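MIP07328p (Drosophila melanogaster, PDB 6FKK) serves as a transmembrane axon guidance cue, probably a chemorepellent that binds semaphorin receptors, here represented by its sema domain and plexin-type PSI repeat. Local coordinates at residues Gly199-Asn204 with Gln271-Ile276; Lys234-Gly239 with Glu345-Leu350; Lys318-Ser323 with Ile358-Leu363; Gln334-Arg339 with Ser352-Phe357. All blocks are in the same frame, centred on the assembly; numbering follows the deposited sequence.

Contact 1: residues Gly199-Asn204 with Gln271-Ile276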
loop_
_atom_site.group_PDB
_atom_site.type_symbol
_atom_site.label_atom_id
_atom_site.label_comp_id
_atom_site.label_asym_id
_atom_site.label_seq_id
_atom_site.Cartn_x
_atom_site.Cartn_y
_atom_site.Cartn_z
ATOM N N GLY A 199 -0.621 4.333 -3.311
ATOM C CA GLY A 199 -1.802 4.131 -2.493
ATOM C C GLY A 199 -2.482 5.399 -2.020
ATOM O O GLY A 199 -1.892 6.484 -2.044
ATOM N N ALA A 200 -3.733 5.268 -1.582
ATOM C CA ALA A 200 -4.511 6.389 -1.077
ATOM C C ALA A 200 -5.391 5.901 0.063
ATOM O O ALA A 200 -6.102 4.903 -0.087
ATOM C CB ALA A 200 -5.366 7.018 -2.183
ATOM N N ILE A 201 -5.337 6.596 1.198
ATOM C CA ILE A 201 -6.084 6.214 2.391
ATOM C C ILE A 201 -6.895 7.410 2.870
ATOM O O ILE A 201 -6.373 8.527 2.954
ATOM C CB ILE A 201 -5.162 5.720 3.521
ATOM C CG1 ILE A 201 -4.156 4.686 3.006
ATOM C CG2 ILE A 201 -5.995 5.129 4.639
ATOM C CD1 ILE A 201 -4.767 3.340 2.687
ATOM N N GLU A 202 -8.163 7.171 3.194
ATOM C CA GLU A 202 -9.015 8.174 3.817
ATOM C C GLU A 202 -8.850 8.117 5.330
ATOM O O GLU A 202 -8.791 7.031 5.916
ATOM C CB GLU A 202 -10.480 7.941 3.436
ATOM C CG GLU A 202 -11.472 8.870 4.121
ATOM C CD GLU A 202 -12.901 8.362 4.039
ATOM O OE1 GLU A 202 -13.110 7.253 3.501
ATOM O OE2 GLU A 202 -13.815 9.069 4.515
ATOM N N ARG A 203 -8.776 9.287 5.963
ATOM C CA ARG A 203 -8.562 9.337 7.410
ATOM C C ARG A 203 -8.932 10.712 7.944
ATOM O O ARG A 203 -8.355 11.717 7.513
ATOM C CB ARG A 203 -7.111 9.008 7.751
ATOM C CG ARG A 203 -6.782 9.076 9.234
ATOM C CD ARG A 203 -7.307 7.863 9.982
ATOM N NE ARG A 203 -6.826 7.833 11.361
ATOM C CZ ARG A 203 -6.907 6.773 12.156
ATOM N NH1 ARG A 203 -7.448 5.647 11.708
ATOM N NH2 ARG A 203 -6.443 6.835 13.397
ATOM N N ASN A 204 -9.890 10.748 8.874
ATOM C CA ASN A 204 -10.162 11.914 9.721
ATOM C C ASN A 204 -10.410 13.179 8.900
ATOM O O ASN A 204 -9.853 14.245 9.170
ATOM C CB ASN A 204 -9.023 12.133 10.721
ATOM C CG ASN A 204 -8.955 11.046 11.775
ATOM O OD1 ASN A 204 -9.958 10.408 12.091
ATOM N ND2 ASN A 204 -7.767 10.835 12.332
ATOM N N GLN A 271 7.257 1.343 -2.372
ATOM C CA GLN A 271 6.810 0.408 -3.397
ATOM C C GLN A 271 5.380 -0.057 -3.155
ATOM O O GLN A 271 4.653 -0.351 -4.109
ATOM C CB GLN A 271 7.749 -0.800 -3.461
ATOM C CG GLN A 271 9.171 -0.468 -3.885
ATOM C CD GLN A 271 9.259 -0.027 -5.331
ATOM O OE1 GLN A 271 8.497 -0.491 -6.180
ATOM N NE2 GLN A 271 10.186 0.878 -5.619
ATOM N N ALA A 272 4.971 -0.129 -1.891
ATOM C CA ALA A 272 3.637 -0.598 -1.543
ATOM C C ALA A 272 3.306 -0.171 -0.122
ATOM O O ALA A 272 4.200 0.040 0.702
ATOM C CB ALA A 272 3.523 -2.121 -1.670
ATOM N N ILE A 273 2.006 -0.049 0.154
ATOM C CA ILE A 273 1.511 0.225 1.495
ATOM C C ILE A 273 0.354 -0.718 1.793
ATOM O O ILE A 273 -0.261 -1.296 0.895
ATOM C CB ILE A 273 1.057 1.689 1.681
ATOM C CG1 ILE A 273 -0.166 1.986 0.809
ATOM C CG2 ILE A 273 2.195 2.651 1.376
ATOM C CD1 ILE A 273 -0.825 3.313 1.118
ATOM N N SER A 274 0.073 -0.869 3.070
ATOM C CA SER A 274 -1.053 -1.632 3.569
ATOM C C SER A 274 -2.161 -0.692 4.013
ATOM O O SER A 274 -1.935 0.509 4.187
ATOM C CB SER A 274 -0.614 -2.509 4.746
ATOM O OG SER A 274 -0.290 -1.711 5.872
ATOM N N PRO A 275 -3.383 -1.194 4.195
ATOM C CA PRO A 275 -4.428 -0.365 4.806
ATOM C C PRO A 275 -4.035 0.032 6.219
ATOM O O PRO A 275 -3.088 -0.497 6.805
ATOM C CB PRO A 275 -5.661 -1.275 4.800
ATOM C CG PRO A 275 -5.389 -2.280 3.737
ATOM C CD PRO A 275 -3.906 -2.496 3.746
ATOM N N ILE A 276 -4.779 0.991 6.776
ATOM C CA ILE A 276 -4.513 1.404 8.147
ATOM C C ILE A 276 -4.765 0.233 9.082
ATOM O O ILE A 276 -5.849 -0.364 9.085
ATOM C CB ILE A 276 -5.368 2.620 8.530
ATOM C CG1 ILE A 276 -4.913 3.854 7.753
ATOM C CG2 ILE A 276 -5.271 2.882 10.025
ATOM C CD1 ILE A 276 -5.578 5.133 8.209
#

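Contact 2: residues Lys234-Gly239 with Glu345-Leu350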
loop_
_atom_site.group_PDB
_atom_site.type_symbol
_atom_site.label_atom_id
_atom_site.label_comp_id
_atom_site.label_asym_id
_atom_site.label_seq_id
_atom_site.Cartn_x
_atom_site.Cartn_y
_atom_site.Cartn_z
ATOM N N LYS A 234 -11.143 17.052 2.423
ATOM C CA LYS A 234 -12.275 16.604 1.620
ATOM C C LYS A 234 -13.282 17.725 1.396
ATOM O O LYS A 234 -13.924 17.778 0.341
ATOM C CB LYS A 234 -12.947 15.400 2.281
ATOM C CG LYS A 234 -12.031 14.197 2.450
ATOM C CD LYS A 234 -12.797 12.954 2.881
ATOM C CE LYS A 234 -13.416 13.121 4.257
ATOM N NZ LYS A 234 -13.960 11.840 4.791
ATOM N N ASN A 235 -13.425 18.632 2.363
ATOM C CA ASN A 235 -14.348 19.754 2.255
ATOM C C ASN A 235 -13.771 20.922 1.463
ATOM O O ASN A 235 -14.307 22.036 1.544
ATOM C CB ASN A 235 -14.767 20.225 3.650
ATOM C CG ASN A 235 -13.643 20.920 4.394
ATOM O OD1 ASN A 235 -12.464 20.645 4.165
ATOM N ND2 ASN A 235 -14.004 21.827 5.295
ATOM N N ASP A 236 -12.697 20.697 0.712
ATOM C CA ASP A 236 -12.097 21.758 -0.085
ATOM C C ASP A 236 -13.036 22.144 -1.222
ATOM O O ASP A 236 -13.490 21.287 -1.986
ATOM C CB ASP A 236 -10.744 21.301 -0.634
ATOM C CG ASP A 236 -9.840 22.462 -1.025
ATOM O OD1 ASP A 236 -10.363 23.543 -1.373
ATOM O OD2 ASP A 236 -8.602 22.290 -0.984
ATOM N N ARG A 237 -13.345 23.438 -1.322
ATOM C CA ARG A 237 -14.173 23.966 -2.399
ATOM C C ARG A 237 -13.373 24.827 -3.371
ATOM O O ARG A 237 -13.960 25.595 -4.140
ATOM C CB ARG A 237 -15.340 24.779 -1.837
ATOM C CG ARG A 237 -16.262 24.033 -0.893
ATOM C CD ARG A 237 -17.466 24.904 -0.564
ATOM N NE ARG A 237 -18.049 24.594 0.737
ATOM C CZ ARG A 237 -18.965 25.348 1.336
ATOM N NH1 ARG A 237 -19.397 26.455 0.749
ATOM N NH2 ARG A 237 -19.445 25.000 2.524
ATOM N N GLY A 238 -12.048 24.722 -3.349
ATOM C CA GLY A 238 -11.213 25.584 -4.157
ATOM C C GLY A 238 -11.062 26.965 -3.549
ATOM O O GLY A 238 -11.638 27.301 -2.512
ATOM N N GLY A 239 -10.259 27.785 -4.221
ATOM C CA GLY A 239 -10.002 29.132 -3.773
ATOM C C GLY A 239 -10.770 30.168 -4.566
ATOM O O GLY A 239 -11.626 29.845 -5.396
ATOM N N GLU A 345 -14.140 25.769 6.555
ATOM C CA GLU A 345 -15.482 25.419 6.095
ATOM C C GLU A 345 -15.671 25.768 4.622
ATOM O O GLU A 345 -16.013 24.906 3.804
ATOM C CB GLU A 345 -16.532 26.122 6.958
ATOM C CG GLU A 345 -17.966 25.820 6.545
ATOM C CD GLU A 345 -18.990 26.545 7.400
ATOM O OE1 GLU A 345 -18.614 27.053 8.478
ATOM O OE2 GLU A 345 -20.170 26.609 6.994
ATOM N N ASP A 346 -15.452 27.030 4.261
ATOM C CA ASP A 346 -15.569 27.486 2.877
ATOM C C ASP A 346 -14.216 28.046 2.449
ATOM O O ASP A 346 -13.880 29.192 2.767
ATOM C CB ASP A 346 -16.679 28.524 2.725
ATOM C CG ASP A 346 -16.989 28.844 1.270
ATOM O OD1 ASP A 346 -16.358 28.238 0.377
ATOM O OD2 ASP A 346 -17.868 29.697 1.020
ATOM N N SER A 347 -13.444 27.236 1.722
ATOM C CA SER A 347 -12.115 27.643 1.278
ATOM C C SER A 347 -12.153 28.735 0.218
ATOM O O SER A 347 -11.115 29.352 -0.041
ATOM C CB SER A 347 -11.347 26.433 0.746
ATOM O OG SER A 347 -12.057 25.801 -0.305
ATOM N N ARG A 348 -13.312 28.983 -0.399
ATOM C CA ARG A 348 -13.420 30.072 -1.363
ATOM C C ARG A 348 -13.256 31.437 -0.708
ATOM O O ARG A 348 -12.969 32.416 -1.405
ATOM C CB ARG A 348 -14.765 30.004 -2.091
ATOM C CG ARG A 348 -15.024 28.683 -2.797
ATOM C CD ARG A 348 -16.271 28.748 -3.669
ATOM N NE ARG A 348 -17.297 27.804 -3.235
ATOM C CZ ARG A 348 -18.377 28.142 -2.539
ATOM N NH1 ARG A 348 -18.579 29.408 -2.200
ATOM N NH2 ARG A 348 -19.258 27.215 -2.186
ATOM N N THR A 349 -13.432 31.521 0.612
ATOM C CA THR A 349 -13.227 32.764 1.343
ATOM C C THR A 349 -11.759 33.050 1.628
ATOM O O THR A 349 -11.438 34.161 2.063
ATOM C CB THR A 349 -14.002 32.735 2.663
ATOM O OG1 THR A 349 -13.600 31.594 3.430
ATOM C CG2 THR A 349 -15.498 32.667 2.403
ATOM N N LEU A 350 -10.870 32.084 1.407
ATOM C CA LEU A 350 -9.448 32.324 1.605
ATOM C C LEU A 350 -8.944 33.369 0.618
ATOM O O LEU A 350 -9.489 33.538 -0.475
ATOM C CB LEU A 350 -8.658 31.023 1.445
ATOM C CG LEU A 350 -8.896 29.964 2.521
ATOM C CD1 LEU A 350 -8.100 28.702 2.228
ATOM C CD2 LEU A 350 -8.535 30.521 3.886
#

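Contact 3: residues Lys318-Ser323 with Ile358-Leu363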
loop_
_atom_site.group_PDB
_atom_site.type_symbol
_atom_site.label_atom_id
_atom_site.label_comp_id
_atom_site.label_asym_id
_atom_site.label_seq_id
_atom_site.Cartn_x
_atom_site.Cartn_y
_atom_site.Cartn_z
ATOM N N LYS A 318 8.902 24.110 4.310
ATOM C CA LYS A 318 10.167 24.239 3.601
ATOM C C LYS A 318 10.061 25.374 2.591
ATOM O O LYS A 318 9.179 25.361 1.726
ATOM C CB LYS A 318 10.520 22.926 2.909
ATOM C CG LYS A 318 11.972 22.813 2.480
ATOM C CD LYS A 318 12.274 21.408 1.986
ATOM C CE LYS A 318 11.903 20.367 3.035
ATOM N NZ LYS A 318 12.809 20.395 4.219
ATOM N N SER A 319 10.948 26.359 2.710
ATOM C CA SER A 319 10.877 27.536 1.858
ATOM C C SER A 319 11.112 27.161 0.398
ATOM O O SER A 319 11.681 26.112 0.079
ATOM C CB SER A 319 11.901 28.579 2.303
ATOM O OG SER A 319 13.220 28.083 2.165
ATOM N N GLN A 320 10.648 28.038 -0.493
ATOM C CA GLN A 320 10.854 27.840 -1.920
ATOM C C GLN A 320 12.338 27.682 -2.214
ATOM O O GLN A 320 13.180 28.360 -1.620
ATOM C CB GLN A 320 10.288 29.021 -2.711
ATOM C CG GLN A 320 8.891 29.445 -2.302
ATOM C CD GLN A 320 8.373 30.602 -3.136
ATOM O OE1 GLN A 320 8.386 30.548 -4.366
ATOM N NE2 GLN A 320 7.921 31.660 -2.470
ATOM N N LYS A 321 12.659 26.770 -3.131
ATOM C CA LYS A 321 14.052 26.495 -3.475
ATOM C C LYS A 321 14.640 27.730 -4.151
ATOM O O LYS A 321 14.695 27.849 -5.376
ATOM C CB LYS A 321 14.162 25.266 -4.368
ATOM C CG LYS A 321 15.599 24.834 -4.610
ATOM C CD LYS A 321 15.696 23.749 -5.661
ATOM C CE LYS A 321 17.139 23.316 -5.854
ATOM N NZ LYS A 321 17.766 22.911 -4.565
ATOM N N ASP A 322 15.087 28.672 -3.323
ATOM C CA ASP A 322 15.732 29.873 -3.828
ATOM C C ASP A 322 17.059 29.516 -4.500
ATOM O O ASP A 322 17.555 28.390 -4.406
ATOM C CB ASP A 322 15.951 30.877 -2.697
ATOM C CG ASP A 322 14.647 31.393 -2.118
ATOM O OD1 ASP A 322 13.583 31.105 -2.704
ATOM O OD2 ASP A 322 14.685 32.082 -1.076
ATOM N N SER A 323 17.635 30.506 -5.192
ATOM C CA SER A 323 18.854 30.264 -5.959
ATOM C C SER A 323 20.005 29.812 -5.070
ATOM O O SER A 323 20.839 29.006 -5.500
ATOM C CB SER A 323 19.246 31.521 -6.738
ATOM O OG SER A 323 20.405 31.295 -7.523
ATOM N N ILE A 358 0.296 28.364 -0.053
ATOM C CA ILE A 358 0.288 26.908 0.013
ATOM C C ILE A 358 0.613 26.289 -1.339
ATOM O O ILE A 358 1.065 25.139 -1.401
ATOM C CB ILE A 358 -1.062 26.399 0.555
ATOM C CG1 ILE A 358 -0.940 24.943 1.005
ATOM C CG2 ILE A 358 -2.156 26.546 -0.488
ATOM C CD1 ILE A 358 -2.206 24.378 1.592
ATOM N N LYS A 359 0.406 27.026 -2.433
ATOM C CA LYS A 359 0.883 26.565 -3.731
ATOM C C LYS A 359 2.387 26.741 -3.867
ATOM O O LYS A 359 3.037 25.970 -4.583
ATOM C CB LYS A 359 0.166 27.309 -4.858
ATOM C CG LYS A 359 -1.322 27.019 -4.952
ATOM C CD LYS A 359 -1.941 27.731 -6.143
ATOM C CE LYS A 359 -3.405 27.358 -6.311
ATOM N NZ LYS A 359 -3.988 27.928 -7.559
ATOM N N ASN A 360 2.957 27.739 -3.187
ATOM C CA ASN A 360 4.396 27.967 -3.253
ATOM C C ASN A 360 5.166 27.085 -2.279
ATOM O O ASN A 360 6.328 26.756 -2.541
ATOM C CB ASN A 360 4.713 29.437 -2.977
ATOM C CG ASN A 360 4.224 30.359 -4.077
ATOM O OD1 ASN A 360 4.145 29.967 -5.242
ATOM N ND2 ASN A 360 3.893 31.592 -3.711
ATOM N N HIS A 361 4.552 26.695 -1.164
ATOM C CA HIS A 361 5.218 25.902 -0.131
ATOM C C HIS A 361 4.380 24.673 0.200
ATOM O O HIS A 361 3.818 24.566 1.296
ATOM C CB HIS A 361 5.465 26.738 1.125
ATOM C CG HIS A 361 6.013 28.103 0.848
ATOM N ND1 HIS A 361 5.209 29.179 0.540
ATOM C CD2 HIS A 361 7.284 28.568 0.837
ATOM C CE1 HIS A 361 5.961 30.248 0.351
ATOM N NE2 HIS A 361 7.224 29.904 0.525
ATOM N N PRO A 362 4.282 23.713 -0.727
ATOM C CA PRO A 362 3.516 22.497 -0.436
ATOM C C PRO A 362 4.301 21.442 0.325
ATOM O O PRO A 362 3.706 20.445 0.755
ATOM C CB PRO A 362 3.137 21.994 -1.832
ATOM C CG PRO A 362 4.310 22.387 -2.666
ATOM C CD PRO A 362 4.830 23.695 -2.096
ATOM N N LEU A 363 5.605 21.626 0.507
ATOM C CA LEU A 363 6.460 20.630 1.136
ATOM C C LEU A 363 6.788 21.049 2.561
ATOM O O LEU A 363 7.243 22.174 2.795
ATOM C CB LEU A 363 7.746 20.437 0.331
ATOM C CG LEU A 363 8.743 19.427 0.893
ATOM C CD1 LEU A 363 8.090 18.067 1.043
ATOM C CD2 LEU A 363 9.962 19.343 -0.008
#

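Contact 4: residues Gln334-Arg339 with Ser352-Phe357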
loop_
_atom_site.group_PDB
_atom_site.type_symbol
_atom_site.label_atom_id
_atom_site.label_comp_id
_atom_site.label_asym_id
_atom_site.label_seq_id
_atom_site.Cartn_x
_atom_site.Cartn_y
_atom_site.Cartn_z
ATOM N N GLN A 334 5.562 34.415 8.701
ATOM C CA GLN A 334 5.240 34.534 7.287
ATOM C C GLN A 334 4.084 33.632 6.860
ATOM O O GLN A 334 3.557 33.809 5.757
ATOM C CB GLN A 334 6.484 34.226 6.443
ATOM C CG GLN A 334 6.396 34.681 4.993
ATOM C CD GLN A 334 7.605 34.272 4.174
ATOM O OE1 GLN A 334 8.695 34.074 4.711
ATOM N NE2 GLN A 334 7.417 34.138 2.865
ATOM N N VAL A 335 3.667 32.689 7.699
ATOM C CA VAL A 335 2.557 31.801 7.360
ATOM C C VAL A 335 1.257 32.602 7.388
ATOM O O VAL A 335 1.123 33.536 8.192
ATOM C CB VAL A 335 2.501 30.590 8.306
ATOM C CG1 VAL A 335 3.780 29.769 8.192
ATOM C CG2 VAL A 335 2.284 31.037 9.745
ATOM N N PRO A 336 0.280 32.282 6.523
ATOM C CA PRO A 336 -0.958 33.076 6.446
ATOM C C PRO A 336 -1.767 33.081 7.744
ATOM O O PRO A 336 -1.428 32.393 8.714
ATOM C CB PRO A 336 -1.739 32.399 5.316
ATOM C CG PRO A 336 -0.682 31.737 4.474
ATOM C CD PRO A 336 0.365 31.282 5.445
ATOM N N LYS A 337 -2.851 33.867 7.764
ATOM C CA LYS A 337 -3.557 34.125 9.019
ATOM C C LYS A 337 -4.247 32.871 9.547
ATOM O O LYS A 337 -4.028 32.522 10.718
ATOM C CB LYS A 337 -4.501 35.314 8.836
ATOM C CG LYS A 337 -3.863 36.404 8.023
ATOM C CD LYS A 337 -4.914 37.225 7.392
ATOM C CE LYS A 337 -5.890 37.731 8.416
ATOM N NZ LYS A 337 -6.067 39.139 8.007
ATOM N N PRO A 338 -5.056 32.144 8.771
ATOM C CA PRO A 338 -5.312 30.748 9.126
ATOM C C PRO A 338 -4.179 29.884 8.602
ATOM O O PRO A 338 -3.538 30.203 7.598
ATOM C CB PRO A 338 -6.638 30.434 8.414
ATOM C CG PRO A 338 -6.570 31.262 7.192
ATOM C CD PRO A 338 -5.828 32.534 7.572
ATOM N N ARG A 339 -3.906 28.807 9.315
ATOM C CA ARG A 339 -2.787 27.956 8.933
ATOM C C ARG A 339 -3.110 27.216 7.640
ATOM O O ARG A 339 -4.213 26.677 7.501
ATOM C CB ARG A 339 -2.461 26.963 10.043
ATOM C CG ARG A 339 -1.333 26.032 9.669
ATOM C CD ARG A 339 -0.770 25.309 10.866
ATOM N NE ARG A 339 0.372 24.498 10.467
ATOM C CZ ARG A 339 1.603 24.972 10.314
ATOM N NH1 ARG A 339 2.579 24.159 9.941
ATOM N NH2 ARG A 339 1.858 26.257 10.534
ATOM N N SER A 352 -6.135 35.353 -1.897
ATOM C CA SER A 352 -5.190 34.927 -2.922
ATOM C C SER A 352 -3.783 34.785 -2.359
ATOM O O SER A 352 -3.020 33.924 -2.812
ATOM C CB SER A 352 -5.195 35.912 -4.090
ATOM O OG SER A 352 -6.427 35.859 -4.787
ATOM N N ILE A 353 -3.424 35.610 -1.374
ATOM C CA ILE A 353 -2.105 35.493 -0.763
ATOM C C ILE A 353 -1.994 34.188 0.015
ATOM O O ILE A 353 -0.928 33.563 0.058
ATOM C CB ILE A 353 -1.810 36.720 0.124
ATOM C CG1 ILE A 353 -2.792 36.815 1.295
ATOM C CG2 ILE A 353 -1.864 37.993 -0.703
ATOM C CD1 ILE A 353 -2.233 36.319 2.621
ATOM N N ALA A 354 -3.097 33.746 0.627
ATOM C CA ALA A 354 -3.062 32.512 1.403
ATOM C C ALA A 354 -3.058 31.290 0.496
ATOM O O ALA A 354 -2.410 30.283 0.804
ATOM C CB ALA A 354 -4.249 32.465 2.366
ATOM N N VAL A 355 -3.773 31.359 -0.629
ATOM C CA VAL A 355 -3.797 30.233 -1.558
ATOM C C VAL A 355 -2.476 30.135 -2.310
ATOM O O VAL A 355 -1.932 29.039 -2.495
ATOM C CB VAL A 355 -4.991 30.359 -2.522
ATOM C CG1 VAL A 355 -5.003 29.199 -3.505
ATOM C CG2 VAL A 355 -6.300 30.414 -1.744
ATOM N N ASN A 356 -1.934 31.274 -2.753
ATOM C CA ASN A 356 -0.643 31.256 -3.432
ATOM C C ASN A 356 0.465 30.755 -2.518
ATOM O O ASN A 356 1.424 30.135 -2.991
ATOM C CB ASN A 356 -0.298 32.648 -3.964
ATOM C CG ASN A 356 -0.988 32.961 -5.278
ATOM O OD1 ASN A 356 -0.578 32.486 -6.337
ATOM N ND2 ASN A 356 -2.038 33.774 -5.218
ATOM N N PHE A 357 0.352 31.004 -1.211
ATOM C CA PHE A 357 1.377 30.542 -0.281
ATOM C C PHE A 357 1.442 29.020 -0.251
ATOM O O PHE A 357 2.519 28.430 -0.399
ATOM C CB PHE A 357 1.107 31.096 1.118
ATOM C CG PHE A 357 2.119 30.671 2.143
ATOM C CD1 PHE A 357 3.262 31.420 2.358
ATOM C CD2 PHE A 357 1.926 29.520 2.892
ATOM C CE1 PHE A 357 4.195 31.031 3.300
ATOM C CE2 PHE A 357 2.855 29.126 3.833
ATOM C CZ PHE A 357 3.991 29.883 4.039
#

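Contact 1: residues Gly199-Asn204 with Gln271-Ile276
Two neighbouring blades of the sema-domain beta-propeller meet here, strand 199-203 of one running beside strand 271-273 of the next. The axes approach to 8.1 Å and diverge by 19°, so the strands are close to parallel but too far apart to pair as one sheet; side chains fill the gap. Ile201 does most of the work. Its CG2, anti to the backbone N, comes up obliquely against the middle of Ile276, 3.5 Å from Ile276 CG1, while its other branch reaches tip to tip toward Ile273, with Ile201 CG1 at 4.1 Å from Ile273 CD1. Ile273 holds its CG1 between the backbone N and the carbonyl carbon, and the extended chain beyond it carries CD1 over the backbone of Gly199, 3.8 Å from Gly199 CA; Gly199 has no side chain to stand in the way. At the far end Arg203 leaves its strand with CG anti to N, bends at chi2 (76°), and crosses Ile276 at about a right angle, its CD 3.7 Å from Ile276 CD1. Arg203 NH1 also touches Ile276 CG2, obliquely, while NH2 bonds to Ser283 OG, on the next strand of Ile276's own blade. Ser274, pointing away, gives its OG proton to Pro275 O at 3.2 Å and receives the backbone N-H of Tyr286, helping to hold the backbone just before Ile276. Across the seam the contact is thus largely aliphatic: branched carbons hold the blades side by side by shape and dispersion, and Arg203 adds methylenes and one side of its guanidinium.

Contact 2: residues Lys234-Gly239 with Glu345-Leu350
Ser347 OG is the best-held polar atom, with three polar partners within 3.0 Å. Arg237 N donates to Ser347 OG at 2.9 Å (146° at the hydrogen), Gly238 O lies 2.7 Å from Ser347 OG, and Asp236 OD1 lies 3.0 Å from it; where the hydroxyl's own proton goes is not settled. The hydroxyl sits between the backbone N and the carbonyl carbon (chi1 57°). Asp236 OD1 takes the N-H of Gly238, making an Asx turn, while OD2 is gripped by Thr248 N and Ser249 OG. The two loops belong to different parts of the sema domain: 234-239 follows propeller strand 225-233, whereas the other loop leads into helix 352-360; the disulfide Cys233-Cys343 joins them close by. Beyond the hydroxyl, charged side chains bury most of the area. The extended Arg237 lays one face of its guanidinium over Asp346, the planes 28° apart; Asp346 OD1 is 3.5 Å from Arg237 NH1 but well out of the guanidinium plane, so the attraction is one of charges. Asp346 OD1 also lies over the centre of one face of the Arg348 guanidinium and accepts Arg348 N at 3.2 Å, a second Asx turn. A charge-only salt bridge from Arg348 NH1 to Asp346 OD2 completes the network. With the guanidiniums crossing obliquely, Arg237 NH1 near Arg348 NH2, the shared carboxylate probably offsets their repulsion.

Contact 3: residues Lys318-Ser323 with Ile358-Leu363
The imidazole of His361 meets the loop with its rim: Lys318 O and Ser319 CA lie at the ring edge, near its plane, the carbonyl oxygen 3.8 Å from His361 CD2. The Phe357 ring also meets the imidazole, the planes at about 35°. Gln320 approaches obliquely, its CG 3.3 Å from His361 NE2, and its amide stands at 89° to the imidazole. The amide touches the ring and also lies along Asn360, the two amide planes stacked and only 11° apart, with Gln320 CD 3.8 Å from Asn360 CB. His361 ND1 is hydrogen-bonded to Phe357 O, one helical turn back, which helps set the ring's rotation. Replacing Gln320 with an alanine would remove the CG and amide that lie against His361 and Asn360, and would probably loosen the loop's hold on the helix end. Beyond the ring, Lys318 N donates to Leu363 O at 3.0 Å, the N-H arriving in the carbonyl plane. Bends at chi3 and chi4 keep CD and CE of the lysine along Leu363, Lys318 CD 3.7 Å from Leu363 CD2, and turn NZ to Glu365. His361 is where the chain leaves the helix, so loop 318-323 lines the exit of helix 352-360, within the insertion, often called the extrusion, that semaphorin propellers carry in one blade.

Contact 4: residues Gln334-Arg339 with Ser352-Phe357
Ring contacts dominate. Pro336 sets its CD over one face of the Phe357 ring, 3.7 Å from the centroid and 21° off the normal, a CH-pi contact displaced toward the rim at CD2. Phe357 reaches it with CG anti to the backbone N (chi1 -180°), which swings the ring out from the helix toward the loop. Phe317 meets the same ring edge-to-face, and His361 also packs on it. Aliphatic packing comes next. Pro336 CB rests on Ala354 CB at 3.9 Å, one turn earlier along the helix, so the proline ring spans Ala354 and Phe357; Val335 crosses obliquely, its CG1 4.2 Å from Phe357 CZ. Polar bonds keep to the helix side: Ser352 O accepts both Asn356 N, at 2.9 Å, and Asn356 ND2, at 2.6 Å, the latter from above the carbonyl plane. Putting an alanine in place of Phe357 would take away the face that Pro336 lies on, and would probably leave the loop held to the helix mainly by the small Ala354 methyl. The whole is a proline-containing loop packed on one side of helix 352-360, part of the insertion that protrudes from the propeller in semaphorins.

Overall arrangement
Contact 1 sits near the centre of the chain, between inner strands of two adjacent propeller blades; contacts 2, 3 and 4 gather 28 to 32 Å from that centre, around helix 352-360. Contacts 3 and 4 share this helix, their centres about 12 Å apart, and the centre of contact 2 lies about 13 Å from that of contact 4, meeting it where Leu350 packs on Pro338 and Val355. Along the sequence 199-204, 234-239 and 271-276 come first, and the remaining five segments fall within 318-363, so contact 2 ties the insertion back to the preceding blade. The Glu202-Lys234 salt bridge links contacts 1 and 2, so the two touch although their centres are about 24 Å apart.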